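Local coordinates for protein endoglucanase E (PDB 2WAB) that probably removes acetyl groups from plant cell-wall polysaccharides through a family 2 carbohydrate esterase domain, whose active-site cleft also binds cello-oligosaccharides, at residues A[9-14]-A[112-117]; A[94-99]-A[173-178]; A[123-128]-A[161-166]; A[131-136]-A[156-161]. The protein carries 1 engineered substitution. All blocks are in the same frame, centred on the assembly; numbering follows the deposited sequence.

Contact 1. Residues A[9-14]-A[112-117]; sequences PGILYN and GKLLAA
Pro9 lies beside Ala116 with their CA atoms 3.9 Å apart, and Gly10 beside Ala117, but the touching parts 9-12 and 114-117 run 51° apart and do not form a regular strand pair. The direct polar link across them is a weak hydrogen bond from Gly10 N to Leu115 O, 3.3 Å long with an N-H...O angle of 156°. Pro9 CA adds a C-H...O contact to the same carbonyl. A water within hydrogen-bonding distance of both carbonyls, 2.7 Å from Gly10 O and 2.8 Å from Leu115 O, links the two backbones beside the direct bond. Among the side chains, Leu114 has the largest share of the buried surface: with CG anti to the backbone N (chi1 -172°), its fork lies against the Gly10 backbone. Its CG is 4.0 Å from Pro9 CB, while CD2 meets Ile11 CG1 at the same separation, the two side chains crossing at about a right angle. The methyl CB of Ala117 sits 3.5 Å from Gly10 O and also approaches Leu12 CB, a loose apolar contact at this partly exposed surface. Beyond the contact, Leu12 and Leu115 bond through their backbones to Glu35 and Asn37. Strands 12-14 and 113-114 thus both pair antiparallel with strand 33-40, bringing the beginning and end of the chain's beta-sandwich module together, as in the galactose-binding-like jelly rolls of this esterase family.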
# COMPACT_ATOMS: atom_id res chain seq x y z
N PRO A 9 -3.58 21.11 19.11
CA PRO A 9 -2.53 20.44 18.34
C PRO A 9 -2.68 18.92 18.37
O PRO A 9 -3.08 18.36 19.39
CB PRO A 9 -1.25 20.84 19.07
CG PRO A 9 -1.68 21.30 20.38
CD PRO A 9 -3.01 21.90 20.21
N GLY A 10 -2.35 18.26 17.27
CA GLY A 10 -2.41 16.81 17.26
C GLY A 10 -1.76 16.33 15.99
O GLY A 10 -1.22 17.12 15.23
N ILE A 11 -1.80 15.01 15.77
CA ILE A 11 -1.11 14.38 14.64
C ILE A 11 -2.11 13.41 14.02
O ILE A 11 -2.89 12.74 14.73
CB ILE A 11 0.15 13.63 15.13
CG1 ILE A 11 1.13 14.65 15.73
CG2 ILE A 11 0.76 12.79 14.01
CD1 ILE A 11 2.47 14.11 16.23
N LEU A 12 -2.08 13.31 12.70
CA LEU A 12 -2.94 12.36 12.01
C LEU A 12 -2.07 11.13 11.60
O LEU A 12 -0.98 11.29 11.03
CB LEU A 12 -3.55 13.08 10.82
CG LEU A 12 -4.38 12.31 9.82
CD1 LEU A 12 -5.61 11.66 10.52
CD2 LEU A 12 -4.82 13.32 8.71
N TYR A 13 -2.51 9.95 12.01
CA TYR A 13 -1.85 8.69 11.66
C TYR A 13 -2.68 7.98 10.63
O TYR A 13 -3.75 7.44 10.94
CB TYR A 13 -1.61 7.83 12.92
CG TYR A 13 -0.73 8.56 13.93
CD1 TYR A 13 0.66 8.51 13.85
CD2 TYR A 13 -1.30 9.34 14.93
CE1 TYR A 13 1.48 9.17 14.75
CE2 TYR A 13 -0.50 10.05 15.85
CZ TYR A 13 0.88 9.96 15.75
OH TYR A 13 1.68 10.64 16.62
N ASN A 14 -2.21 8.01 9.39
CA ASN A 14 -2.94 7.48 8.27
C ASN A 14 -2.46 6.06 8.00
O ASN A 14 -1.36 5.85 7.47
CB ASN A 14 -2.69 8.34 7.05
CG ASN A 14 -3.31 9.73 7.16
OD1 ASN A 14 -4.51 9.86 7.53
ND2 ASN A 14 -2.49 10.80 6.87
N GLY A 112 9.91 26.01 17.21
CA GLY A 112 8.50 26.01 16.70
C GLY A 112 7.56 25.14 17.52
O GLY A 112 7.92 24.74 18.62
N LYS A 113 6.40 24.79 16.97
CA LYS A 113 5.40 24.02 17.71
C LYS A 113 4.43 23.27 16.80
O LYS A 113 4.23 23.63 15.63
CB LYS A 113 4.60 24.93 18.63
CG LYS A 113 3.66 25.86 17.88
CD LYS A 113 2.83 26.69 18.87
CE LYS A 113 2.15 27.83 18.13
NZ LYS A 113 1.48 28.75 19.08
N LEU A 114 3.82 22.23 17.36
CA LEU A 114 2.82 21.45 16.67
C LEU A 114 1.54 22.28 16.56
O LEU A 114 1.15 22.94 17.53
CB LEU A 114 2.55 20.18 17.51
CG LEU A 114 1.65 19.13 16.87
CD1 LEU A 114 2.25 18.61 15.50
CD2 LEU A 114 1.49 17.99 17.87
N LEU A 115 0.89 22.26 15.38
CA LEU A 115 -0.42 22.91 15.20
C LEU A 115 -1.55 21.85 15.12
O LEU A 115 -1.30 20.65 15.18
CB LEU A 115 -0.41 23.78 13.92
CG LEU A 115 0.61 24.93 13.92
CD1 LEU A 115 0.59 25.56 12.58
CD2 LEU A 115 0.24 25.95 14.97
N ALA A 116 -2.80 22.30 15.02
CA ALA A 116 -3.92 21.38 14.83
C ALA A 116 -3.68 20.54 13.55
O ALA A 116 -3.28 21.07 12.50
CB ALA A 116 -5.20 22.14 14.72
N ALA A 117 -3.92 19.23 13.65
CA ALA A 117 -3.83 18.31 12.51
C ALA A 117 -4.86 18.55 11.41
O ALA A 117 -5.97 19.01 11.69
CB ALA A 117 -3.96 16.89 13.03
O HOH W 1 -0.74 18.80 13.19

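Contact 2. Residues A[94-99]-A[173-178]. With BGC (beta-D-glucopyranose), chain B; BGC (beta-D-glucopyranose), chain C.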
# COMPACT_ATOMS: atom_id res chain seq x y z
N ARG A 94 8.07 4.15 3.07
CA ARG A 94 8.15 3.72 1.68
C ARG A 94 8.08 2.20 1.60
O ARG A 94 7.43 1.64 0.69
CB ARG A 94 9.46 4.17 1.07
CG ARG A 94 9.52 5.74 0.90
CD ARG A 94 10.97 6.17 0.69
NE ARG A 94 11.72 5.49 -0.39
CZ ARG A 94 11.98 6.00 -1.60
NH1 ARG A 94 11.48 7.18 -1.98
NH2 ARG A 94 12.71 5.34 -2.45
N THR A 95 8.77 1.57 2.55
CA THR A 95 9.12 0.14 2.52
C THR A 95 8.01 -0.72 3.19
O THR A 95 7.26 -0.27 4.07
CB THR A 95 10.51 -0.09 3.25
OG1 THR A 95 10.54 0.74 4.40
CG2 THR A 95 11.70 0.26 2.36
N GLU A 96 7.92 -1.97 2.75
CA GLU A 96 6.86 -2.84 3.18
C GLU A 96 7.04 -3.46 4.60
O GLU A 96 8.06 -3.30 5.28
CB GLU A 96 6.69 -3.92 2.12
CG GLU A 96 7.87 -4.94 2.05
CD GLU A 96 7.64 -5.93 0.90
OE1 GLU A 96 6.92 -6.93 1.12
OE2 GLU A 96 8.10 -5.66 -0.23
N ALA A 97 5.98 -4.11 5.05
CA ALA A 97 5.89 -4.68 6.41
C ALA A 97 7.04 -5.67 6.71
O ALA A 97 7.55 -5.73 7.82
CB ALA A 97 4.48 -5.37 6.58
N SER A 98 7.47 -6.42 5.69
CA SER A 98 8.46 -7.48 5.90
C SER A 98 9.84 -6.91 6.23
O SER A 98 10.73 -7.65 6.74
CB SER A 98 8.53 -8.38 4.68
OG SER A 98 8.97 -7.69 3.52
N LEU A 99 10.03 -5.62 5.94
CA LEU A 99 11.28 -4.92 6.26
C LEU A 99 11.26 -4.35 7.69
O LEU A 99 12.21 -3.70 8.12
CB LEU A 99 11.55 -3.79 5.23
CG LEU A 99 12.09 -4.43 3.94
CD1 LEU A 99 11.99 -3.46 2.78
CD2 LEU A 99 13.57 -4.80 4.19
N ILE A 173 -2.41 -2.91 2.22
CA ILE A 173 -2.23 -4.18 2.91
C ILE A 173 -1.64 -5.19 1.91
O ILE A 173 -2.37 -5.95 1.25
CB ILE A 173 -3.54 -4.70 3.52
CG1 ILE A 173 -4.27 -3.56 4.25
CG2 ILE A 173 -3.24 -5.92 4.48
CD1 ILE A 173 -3.36 -2.93 5.39
N ALA A 174 -0.33 -5.19 1.82
CA ALA A 174 0.33 -5.91 0.71
C ALA A 174 1.65 -6.42 1.18
O ALA A 174 2.27 -5.83 2.08
CB ALA A 174 0.51 -5.01 -0.50
N TRP A 175 2.15 -7.44 0.52
CA TRP A 175 3.31 -8.18 1.02
C TRP A 175 3.99 -8.87 -0.18
O TRP A 175 3.36 -9.66 -0.89
CB TRP A 175 2.83 -9.23 2.05
CG TRP A 175 3.97 -9.89 2.80
CD1 TRP A 175 4.91 -10.77 2.29
CD2 TRP A 175 4.26 -9.74 4.19
NE1 TRP A 175 5.79 -11.15 3.31
CE2 TRP A 175 5.40 -10.53 4.48
CE3 TRP A 175 3.69 -8.96 5.22
CZ2 TRP A 175 5.98 -10.59 5.78
CZ3 TRP A 175 4.26 -9.02 6.50
CH2 TRP A 175 5.39 -9.84 6.77
N SER A 176 5.25 -8.53 -0.45
CA SER A 176 5.88 -9.02 -1.71
C SER A 176 6.00 -10.54 -1.63
O SER A 176 6.38 -11.08 -0.56
CB SER A 176 7.26 -8.38 -1.98
OG SER A 176 7.08 -6.98 -2.18
N GLY A 177 5.64 -11.22 -2.72
CA GLY A 177 5.74 -12.69 -2.81
C GLY A 177 4.48 -13.39 -2.31
O GLY A 177 4.34 -14.62 -2.46
N ILE A 178 3.54 -12.63 -1.74
CA ILE A 178 2.36 -13.30 -1.14
C ILE A 178 1.31 -13.74 -2.18
O ILE A 178 1.05 -13.04 -3.20
CB ILE A 178 1.72 -12.41 -0.00
CG1 ILE A 178 1.08 -13.31 1.08
CG2 ILE A 178 0.73 -11.41 -0.62
CD1 ILE A 178 0.76 -12.53 2.39
C2 BGC B . 9.79 -13.20 -1.37
C3 BGC B . 9.44 -12.51 -0.06
C4 BGC B . 10.55 -11.52 0.29
C5 BGC B . 10.67 -10.50 -0.85
C6 BGC B . 11.67 -9.38 -0.53
C1 BGC B . 10.02 -12.16 -2.45
O2 BGC B . 8.79 -14.14 -1.75
O3 BGC B . 9.28 -13.44 0.98
O4 BGC B . 10.24 -10.92 1.54
O5 BGC B . 11.01 -11.21 -2.03
O6 BGC B . 10.98 -8.19 -0.18
C2 BGC C . 11.99 -12.47 -6.77
C3 BGC C . 11.70 -12.96 -5.38
C4 BGC C . 10.53 -12.16 -4.79
C5 BGC C . 9.24 -12.13 -5.66
C6 BGC C . 8.16 -11.09 -5.21
C1 BGC C . 10.68 -12.64 -7.50
O2 BGC C . 13.00 -13.29 -7.32
O3 BGC C . 12.89 -12.80 -4.67
O4 BGC C . 10.35 -12.92 -3.63
O5 BGC C . 9.66 -11.83 -6.97
O6 BGC C . 7.20 -10.65 -6.25
O HOH W 2 8.06 -9.59 1.46
O HOH W 3 3.52 -3.77 3.26
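Glu96 grips Ser176 through both carboxylate oxygens. Ser176 N donates to Glu96 OE1 at 2.8 Å in an almost straight bond (170°), arriving on the syn side, slightly out of the carboxylate plane. Ser176 OG gives its proton to the syn lone pair of Glu96 OE2 at 2.6 Å. The paired bonds fix the rotation of the carboxylate, which is carried across by a chain extended beyond CG, after a first torsion that sets CG between the backbone N and the carbonyl carbon (chi1 70°). Glu96 OE1 has a second donor, a water that also accepts from Ser98 OG, donates to Ser176 O and lies 2.6 Å from O4 of the chain B glucose, tying the contact to the ligand.

Next to these polar bonds the Trp175 indole packs against residues 97-98. Ser98 CB rests 3.5 Å over one face, offset toward the rim near CZ2, and Ala97 CB comes within 3.7 Å of CZ3. Here a loop between strands of the beta-sandwich module meets the end of strand 169-174 in the SGNH-hydrolase module, so the glycan pocket is lined from both. Trp175 to Ile178 form a type II beta turn, with Gly177 at positive phi and its CA 3.5 Å from O2 of the chain B glucose. The position of Gly177 after this strand is consistent with the oxyanion-hole glycine of SGNH relatives.

Further out, Arg195 makes a cation-pi contact with Trp175, and Tyr202 meets the indole with its ring nearly perpendicular. Glu152 OE1 accepts from Glu96 N, holding the backbone from which the carboxylate extends.

Contact 3. Residues A[123-128]-A[161-166]; sequences RKIEFI and ITARNL
This is a strand-on-helix packing contact, in which Ile125 and Phe127 of strand 124-128 face Thr162, Ala163 and Leu166 at the end of helix 158-165. It belongs to the beta-alpha-beta crossover of the SGNH-hydrolase alpha/beta fold: strand 124-129 leads through the helix to strand 169-174, its parallel neighbour in the five-stranded sheet. The geometry supports this reading. The axes of strand 124-128 and helix 161-165 run 9.6 Å apart and nearly antiparallel, at 170°, as expected when a helix returns along the sheet before the next strand begins.

Alternation along the strand decides which residues meet the helix. Ile125 places CG1 anti to the carbonyl carbon (chi1 -54°) and its end methyl CD1 reaches the helix surface, 4.1 Å from Ala163 CA and 4.3 Å from Leu166 CD1. Thr162 CG2 lies 4.4 Å from Phe127 CZ, near the ring plane, so the phenyl group offers its edge to the methyl. The polar end of Thr162 is turned to its own helix, where OG1 bonds to Tyr158 O. Val218 of the adjoining strand 216-220 touches both Ile125 and Phe127, and Glu126, with its CB on the other side of the strand, forms a salt bridge with Arg16.

At the margin Arg123, which also has a cation-pi partner in Trp333, extends its chain from CG to NE past the helix end. Its NH1 donates to Leu166 O at 2.8 Å and 153°; the oxygen lies in the guanidinium plane, whereas the nitrogen stands above the carbonyl plane.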
# COMPACT_ATOMS: atom_id res chain seq x y z
N ARG A 123 -12.99 10.14 1.70
CA ARG A 123 -12.77 9.07 0.73
C ARG A 123 -11.60 8.20 1.20
O ARG A 123 -10.50 8.69 1.56
CB ARG A 123 -12.44 9.68 -0.64
CG ARG A 123 -13.66 10.31 -1.34
CD ARG A 123 -13.14 10.94 -2.61
NE ARG A 123 -14.21 11.58 -3.37
CZ ARG A 123 -14.02 12.14 -4.56
NH1 ARG A 123 -12.79 12.12 -5.10
NH2 ARG A 123 -15.04 12.67 -5.22
N LYS A 124 -11.87 6.90 1.22
CA LYS A 124 -10.94 5.93 1.76
C LYS A 124 -10.92 4.68 0.88
O LYS A 124 -11.99 4.18 0.42
CB LYS A 124 -11.41 5.49 3.15
CG LYS A 124 -11.44 6.55 4.25
CD LYS A 124 -12.33 6.02 5.34
CE LYS A 124 -12.11 6.88 6.60
NZ LYS A 124 -12.67 8.23 6.41
N ILE A 125 -9.70 4.20 0.65
CA ILE A 125 -9.48 3.02 -0.17
C ILE A 125 -8.62 2.04 0.62
O ILE A 125 -7.66 2.47 1.29
CB ILE A 125 -8.70 3.35 -1.49
CG1 ILE A 125 -9.42 4.46 -2.27
CG2 ILE A 125 -8.58 2.11 -2.35
CD1 ILE A 125 -8.58 5.08 -3.45
N GLU A 126 -8.93 0.75 0.52
CA GLU A 126 -7.98 -0.24 1.02
C GLU A 126 -7.47 -1.04 -0.18
O GLU A 126 -8.28 -1.45 -1.01
CB GLU A 126 -8.67 -1.26 1.94
CG GLU A 126 -7.62 -2.13 2.68
CD GLU A 126 -8.29 -3.06 3.68
OE1 GLU A 126 -9.14 -3.87 3.28
OE2 GLU A 126 -7.95 -2.98 4.87
N PHE A 127 -6.15 -1.23 -0.27
CA PHE A 127 -5.55 -2.07 -1.29
C PHE A 127 -5.12 -3.40 -0.65
O PHE A 127 -4.60 -3.42 0.45
CB PHE A 127 -4.34 -1.36 -1.92
CG PHE A 127 -4.73 -0.16 -2.74
CD1 PHE A 127 -4.84 -0.25 -4.12
CD2 PHE A 127 -4.90 1.10 -2.13
CE1 PHE A 127 -5.19 0.88 -4.92
CE2 PHE A 127 -5.24 2.23 -2.91
CZ PHE A 127 -5.40 2.10 -4.32
N ILE A 128 -5.36 -4.52 -1.35
CA ILE A 128 -4.91 -5.80 -0.86
C ILE A 128 -4.08 -6.43 -1.98
O ILE A 128 -4.55 -6.60 -3.09
CB ILE A 128 -6.08 -6.71 -0.48
CG1 ILE A 128 -7.04 -5.98 0.49
CG2 ILE A 128 -5.54 -8.06 0.06
CD1 ILE A 128 -8.38 -6.77 0.72
N ILE A 161 -0.70 6.72 -5.94
CA ILE A 161 -0.95 7.74 -6.96
C ILE A 161 -2.47 7.89 -7.16
O ILE A 161 -3.01 9.01 -7.25
CB ILE A 161 -0.25 7.43 -8.33
CG1 ILE A 161 1.30 7.42 -8.17
CG2 ILE A 161 -0.69 8.46 -9.41
CD1 ILE A 161 2.06 6.76 -9.38
N THR A 162 -3.16 6.76 -7.21
CA THR A 162 -4.61 6.73 -7.41
C THR A 162 -5.33 7.42 -6.24
O THR A 162 -6.24 8.23 -6.41
CB THR A 162 -5.06 5.24 -7.51
OG1 THR A 162 -4.62 4.69 -8.76
CG2 THR A 162 -6.64 5.07 -7.37
N ALA A 163 -4.89 7.08 -5.04
CA ALA A 163 -5.43 7.72 -3.83
C ALA A 163 -5.23 9.23 -3.91
O ALA A 163 -6.19 9.97 -3.66
CB ALA A 163 -4.79 7.14 -2.58
N ARG A 164 -4.02 9.70 -4.26
CA ARG A 164 -3.84 11.18 -4.39
C ARG A 164 -4.71 11.75 -5.54
O ARG A 164 -5.25 12.83 -5.39
CB ARG A 164 -2.37 11.60 -4.59
CG ARG A 164 -1.44 11.23 -3.46
CD ARG A 164 -0.06 11.93 -3.61
NE ARG A 164 0.68 11.45 -4.79
CZ ARG A 164 1.46 10.38 -4.77
NH1 ARG A 164 1.51 9.68 -3.66
NH2 ARG A 164 2.13 9.99 -5.87
N ASN A 165 -4.83 11.05 -6.66
CA ASN A 165 -5.74 11.49 -7.73
C ASN A 165 -7.17 11.75 -7.21
O ASN A 165 -7.82 12.74 -7.58
CB ASN A 165 -5.79 10.44 -8.85
CG ASN A 165 -4.51 10.42 -9.67
OD1 ASN A 165 -3.65 11.33 -9.56
ND2 ASN A 165 -4.37 9.40 -10.50
N LEU A 166 -7.64 10.84 -6.36
CA LEU A 166 -9.00 10.86 -5.87
C LEU A 166 -9.18 11.64 -4.58
O LEU A 166 -10.28 11.63 -4.03
CB LEU A 166 -9.52 9.42 -5.69
CG LEU A 166 -9.52 8.73 -7.07
CD1 LEU A 166 -9.76 7.23 -6.96
CD2 LEU A 166 -10.54 9.35 -8.08

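Contact 4. Residues A[131-136]-A[156-161]; sequences AITCAY and MSYAAI. Engineered in segment 131-136: Ala131 (natural residue Ser). With BGC (beta-D-glucopyranose), chain C.
Thr133 and Tyr158 join the wall of the glycan pocket to the start of helix 158-165. Segment 131-136 carries pocket residues Ala131 and Tyr136; Ala131 is engineered, and the serine of the natural sequence would stand in the GDSL motif and is probably the nucleophile, as in SGNH relatives. Tyr158 OH donates to Thr133 OG1 at 2.8 Å, a bond that ties two buried hydroxyls together. With chi1 at 79° the ring is folded over its own backbone, between N and C, which carries OH to Thr133. Its ring turns an edge to the short helix: Thr133 OG1 and Ile132 O both lie near the ring plane, while Ile132 CG2 packs 4.0 Å from CE2.

That short helix, 131-134, ends in a Schellman motif. Ala135 has positive phi (60°), Tyr136 N bonds to Ala131 O at 3.1 Å, and the bond from Ala135 N to Ile132 O is weak. This reversal turns the methyl of Ala135 to Ser157, CB to CB 3.8 Å. Ser157 is the N-cap of helix 158-165, and in one of its two modelled conformers, hence with less certainty, OG accepts from Ala160 N.

On the pocket side, Ala131 CB comes within 3.3 Å of O6 of the chain C glucose. Tyr136 OH approaches C2 of that sugar at 3.7 Å and is hydrogen-bonded to Asp308, while the Tyr136 ring also meets those of His310 and Phe147.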
# COMPACT_ATOMS: atom_id res chain seq x y z
N ALA A 131 3.89 -7.80 -4.19
CA ALA A 131 5.00 -6.91 -4.60
C ALA A 131 4.51 -5.73 -5.46
O ALA A 131 5.05 -4.64 -5.37
CB ALA A 131 6.06 -7.68 -5.40
N ILE A 132 3.50 -5.96 -6.28
CA ILE A 132 3.09 -4.90 -7.25
C ILE A 132 2.55 -3.72 -6.45
O ILE A 132 2.82 -2.56 -6.77
CB ILE A 132 2.04 -5.41 -8.28
CG1 ILE A 132 2.69 -6.46 -9.21
CG2 ILE A 132 1.49 -4.23 -9.18
CD1 ILE A 132 1.69 -7.40 -9.86
N THR A 133 1.79 -4.04 -5.40
CA THR A 133 1.15 -3.01 -4.57
C THR A 133 2.15 -2.38 -3.64
O THR A 133 2.09 -1.16 -3.40
CB THR A 133 -0.05 -3.60 -3.84
OG1 THR A 133 -1.02 -4.01 -4.82
CG2 THR A 133 -0.67 -2.58 -2.87
N CYS A 134 3.10 -3.18 -3.14
CA CYS A 134 4.26 -2.67 -2.39
C CYS A 134 5.16 -1.73 -3.19
O CYS A 134 5.93 -1.00 -2.57
CB CYS A 134 5.11 -3.83 -1.89
SG CYS A 134 4.22 -4.80 -0.58
N ALA A 135 5.06 -1.75 -4.53
CA ALA A 135 5.98 -1.05 -5.45
C ALA A 135 7.43 -1.53 -5.27
O ALA A 135 8.39 -0.76 -5.38
CB ALA A 135 5.88 0.47 -5.25
N TYR A 136 7.57 -2.82 -4.95
CA TYR A 136 8.88 -3.50 -5.00
C TYR A 136 9.68 -3.07 -6.25
O TYR A 136 9.18 -3.11 -7.33
CB TYR A 136 8.58 -5.00 -5.01
CG TYR A 136 9.72 -6.01 -5.15
CD1 TYR A 136 9.81 -7.08 -4.24
CD2 TYR A 136 10.61 -5.98 -6.24
CE1 TYR A 136 10.77 -8.07 -4.38
CE2 TYR A 136 11.59 -7.01 -6.38
CZ TYR A 136 11.66 -8.03 -5.44
OH TYR A 136 12.60 -9.05 -5.55
N MET A 156 5.11 6.21 -4.88
CA MET A 156 4.85 6.21 -6.33
C MET A 156 4.34 4.81 -6.78
O MET A 156 4.55 4.38 -7.93
CB MET A 156 6.10 6.67 -7.12
CG MET A 156 6.53 8.09 -6.74
SD MET A 156 5.23 9.29 -7.21
CE MET A 156 5.36 9.33 -8.98
N SER A 157 3.68 4.09 -5.87
CA SER A 157 2.90 2.92 -6.28
C SER A 157 1.64 3.38 -7.01
O SER A 157 1.11 4.45 -6.73
CB SER A 157 2.45 2.12 -5.06
OG SER A 157 1.37 2.78 -4.45
N TYR A 158 1.15 2.56 -7.92
CA TYR A 158 -0.14 2.84 -8.56
C TYR A 158 -1.22 3.11 -7.50
O TYR A 158 -2.11 3.95 -7.73
CB TYR A 158 -0.57 1.70 -9.49
CG TYR A 158 -1.16 0.53 -8.74
CD1 TYR A 158 -2.56 0.39 -8.60
CD2 TYR A 158 -0.33 -0.40 -8.12
CE1 TYR A 158 -3.12 -0.64 -7.89
CE2 TYR A 158 -0.88 -1.47 -7.41
CZ TYR A 158 -2.26 -1.57 -7.29
OH TYR A 158 -2.76 -2.60 -6.58
N ALA A 159 -1.14 2.41 -6.36
CA ALA A 159 -2.10 2.60 -5.28
C ALA A 159 -2.08 4.02 -4.71
O ALA A 159 -3.14 4.67 -4.62
CB ALA A 159 -1.85 1.55 -4.13
N ALA A 160 -0.89 4.47 -4.28
CA ALA A 160 -0.74 5.81 -3.69
C ALA A 160 -1.07 6.91 -4.68
O ALA A 160 -1.67 7.90 -4.30
CB ALA A 160 0.71 6.01 -3.10
N ILE A 161 -0.70 6.72 -5.94
CA ILE A 161 -0.95 7.74 -6.96
C ILE A 161 -2.47 7.89 -7.16
O ILE A 161 -3.01 9.01 -7.25
CB ILE A 161 -0.25 7.43 -8.33
CG1 ILE A 161 1.30 7.42 -8.17
CG2 ILE A 161 -0.69 8.46 -9.41
CD1 ILE A 161 2.06 6.76 -9.38
C2 BGC C . 11.99 -12.47 -6.77
C3 BGC C . 11.70 -12.96 -5.38
C4 BGC C . 10.53 -12.16 -4.79
C5 BGC C . 9.24 -12.13 -5.66
C6 BGC C . 8.16 -11.09 -5.21
C1 BGC C . 10.68 -12.64 -7.50
O2 BGC C . 13.00 -13.29 -7.32
O3 BGC C . 12.89 -12.80 -4.67
O4 BGC C . 10.35 -12.92 -3.63
O5 BGC C . 9.66 -11.83 -6.97
O6 BGC C . 7.20 -10.65 -6.25

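In the fold
Contacts 2, 3 and 4 form a continuous cluster. Contacts 2 and 4 meet at the glycan, their centres 10 Å apart: Ser176 OG lies 3.2 Å from Ala131 CA, and both contacts touch the chain C glucose. Contact 4 passes into contact 3, 11 Å away between centres, through the shared Ile161 and through Phe127, whose CZ is 3.4 Å from Ala159 O. Contacts 2 and 3 join in the parallel sheet, where Ile173 N is 2.9 Å from Phe127 O, a probable hydrogen bond. Contact 1 stands apart in the beta-sandwich module, its centre 22 to 27 Å from the others. The 94-99 loop of that same module reaches the pocket at contact 2.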